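PDB 6WCI: cysteine desulfurase from Stenotrophomonas maltophilia, which probably removes sulfur from L-cysteine with the help of pyridoxal 5'-phosphate, leaving L-alanine and passing the sulfur to a carrier. Local coordinates for residues G92-L97 and L108-G113. Residues are numbered along the deposited sequence; the frame is centred on the assembly and turned at random.
Sequences GARNTL and LVLCSG
With CG anti to the backbone N (chi1 -174°) and a bend at chi3 (-52°), the Arg94 side chain runs out from its helix and lays its guanidinium beside the strand, where it meets Leu108 and Leu110. Arg94 NH1 donates to the backbone O of Leu108 at 2.9 Å; the oxygen lies in the guanidinium plane and the donor sits almost straight out from the carbonyl, although the hydrogen bond is bent at the hydrogen (N-H...O 132°). Leu110 lies over part of one face of the Arg94 guanidinium: its CD1 stands 3.9 Å above the plane, displaced toward the rim, and also meets Arg94 CB at 4.0 Å. Salt bridges from NE to Glu91 and from NH1 to Glu294 further fix the group and probably balance its buried charge; Glu294 also accepts from the backbone N of Leu110, tying arginine and strand together a second time. About one turn along the helix, Leu97 CG packs 4.0 Å from Leu108 CD2, the two side chains set roughly perpendicular. Leu97 CD2 meets Leu110 CD2 at 4.1 Å, these two leucine side chains running side by side and pointing opposite ways. Phe303 and Leu306 of helix 300-316 and Ala255 of strand 254-258 extend this apolar layer. Helix 81-101 thus packs on strand 108-111, an edge strand, within this chain, of the mixed seven-stranded sheet characteristic of the large domain in fold-type I pyridoxal-phosphate enzymes.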
loop_
_atom_site.group_PDB
_atom_site.type_symbol
_atom_site.label_atom_id
_atom_site.label_comp_id
_atom_site.label_asym_id
_atom_site.label_seq_id
_atom_site.Cartn_x
_atom_site.Cartn_y
_atom_site.Cartn_z
ATOM N N GLY B 92 -4.570 -9.997 14.154
ATOM C CA GLY B 92 -4.024 -9.650 15.460
ATOM C C GLY B 92 -3.435 -8.252 15.480
ATOM O O GLY B 92 -3.542 -7.532 16.475
ATOM N N ALA B 93 -2.822 -7.841 14.367
ATOM C CA ALA B 93 -2.216 -6.519 14.291
ATOM C C ALA B 93 -3.275 -5.430 14.285
ATOM O O ALA B 93 -3.069 -4.355 14.857
ATOM C CB ALA B 93 -1.347 -6.416 13.041
ATOM N N ARG B 94 -4.408 -5.687 13.622
ATOM C CA ARG B 94 -5.524 -4.749 13.663
ATOM C C ARG B 94 -6.044 -4.577 15.085
ATOM O O ARG B 94 -6.426 -3.470 15.482
ATOM C CB ARG B 94 -6.649 -5.217 12.725
ATOM C CG ARG B 94 -7.797 -4.207 12.604
ATOM C CD ARG B 94 -9.133 -4.841 12.180
ATOM N NE ARG B 94 -9.000 -5.663 10.987
ATOM C CZ ARG B 94 -9.044 -5.196 9.744
ATOM N NH1 ARG B 94 -9.223 -3.901 9.518
ATOM N NH2 ARG B 94 -8.904 -6.032 8.719
ATOM N N ASN B 95 -6.078 -5.658 15.867
ATOM C CA ASN B 95 -6.583 -5.550 17.237
ATOM C C ASN B 95 -5.607 -4.800 18.128
ATOM O O ASN B 95 -6.020 -4.056 19.026
ATOM C CB ASN B 95 -6.864 -6.938 17.815
ATOM C CG ASN B 95 -7.884 -7.718 17.001
ATOM O OD1 ASN B 95 -8.629 -7.142 16.209
ATOM N ND2 ASN B 95 -7.927 -9.036 17.201
ATOM N N THR B 96 -4.309 -4.996 17.904
ATOM C CA THR B 96 -3.303 -4.290 18.687
ATOM C C THR B 96 -3.300 -2.808 18.366
ATOM O O THR B 96 -3.136 -1.976 19.261
ATOM C CB THR B 96 -1.918 -4.875 18.419
ATOM O OG1 THR B 96 -1.914 -6.254 18.783
ATOM C CG2 THR B 96 -0.864 -4.124 19.234
ATOM N N LEU B 97 -3.438 -2.461 17.088
ATOM C CA LEU B 97 -3.527 -1.051 16.725
ATOM C C LEU B 97 -4.785 -0.427 17.311
ATOM O O LEU B 97 -4.751 0.701 17.821
ATOM C CB LEU B 97 -3.492 -0.899 15.204
ATOM C CG LEU B 97 -3.251 0.500 14.634
ATOM C CD1 LEU B 97 -1.988 1.150 15.246
ATOM C CD2 LEU B 97 -3.157 0.438 13.117
ATOM N N LEU B 108 -11.807 0.174 12.240
ATOM C CA LEU B 108 -10.459 0.600 11.883
ATOM C C LEU B 108 -10.104 0.005 10.526
ATOM O O LEU B 108 -9.941 -1.217 10.396
ATOM C CB LEU B 108 -9.460 0.170 12.956
ATOM C CG LEU B 108 -8.056 0.757 12.914
ATOM C CD1 LEU B 108 -8.096 2.277 13.115
ATOM C CD2 LEU B 108 -7.197 0.085 13.973
ATOM N N VAL B 109 -9.978 0.867 9.527
ATOM C CA VAL B 109 -9.642 0.458 8.170
ATOM C C VAL B 109 -8.137 0.578 7.987
ATOM O O VAL B 109 -7.565 1.649 8.212
ATOM C CB VAL B 109 -10.393 1.322 7.143
ATOM C CG1 VAL B 109 -10.047 0.888 5.724
ATOM C CG2 VAL B 109 -11.907 1.257 7.389
ATOM N N LEU B 110 -7.494 -0.517 7.576
ATOM C CA LEU B 110 -6.053 -0.544 7.354
ATOM C C LEU B 110 -5.755 -0.163 5.907
ATOM O O LEU B 110 -6.416 -0.652 4.988
ATOM C CB LEU B 110 -5.490 -1.934 7.670
ATOM C CG LEU B 110 -5.813 -2.500 9.062
ATOM C CD1 LEU B 110 -5.312 -3.917 9.231
ATOM C CD2 LEU B 110 -5.216 -1.605 10.154
ATOM N N CYS B 111 -4.772 0.718 5.707
ATOM C CA CYS B 111 -4.431 1.198 4.371
ATOM C C CYS B 111 -2.947 1.586 4.345
ATOM O O CYS B 111 -2.211 1.349 5.303
ATOM C CB CYS B 111 -5.360 2.350 3.981
ATOM S SG CYS B 111 -5.335 3.699 5.188
ATOM N N SER B 112 -2.502 2.181 3.239
ATOM C CA SER B 112 -1.078 2.333 2.969
ATOM C C SER B 112 -0.461 3.579 3.597
ATOM O O SER B 112 0.727 3.825 3.379
ATOM C CB SER B 112 -0.825 2.349 1.459
ATOM O OG SER B 112 -1.501 3.429 0.853
ATOM N N GLY B 113 -1.224 4.346 4.359
ATOM C CA GLY B 113 -0.727 5.550 5.004
ATOM C C GLY B 113 -1.850 6.537 5.252
ATOM O O GLY B 113 -3.002 6.333 4.863
#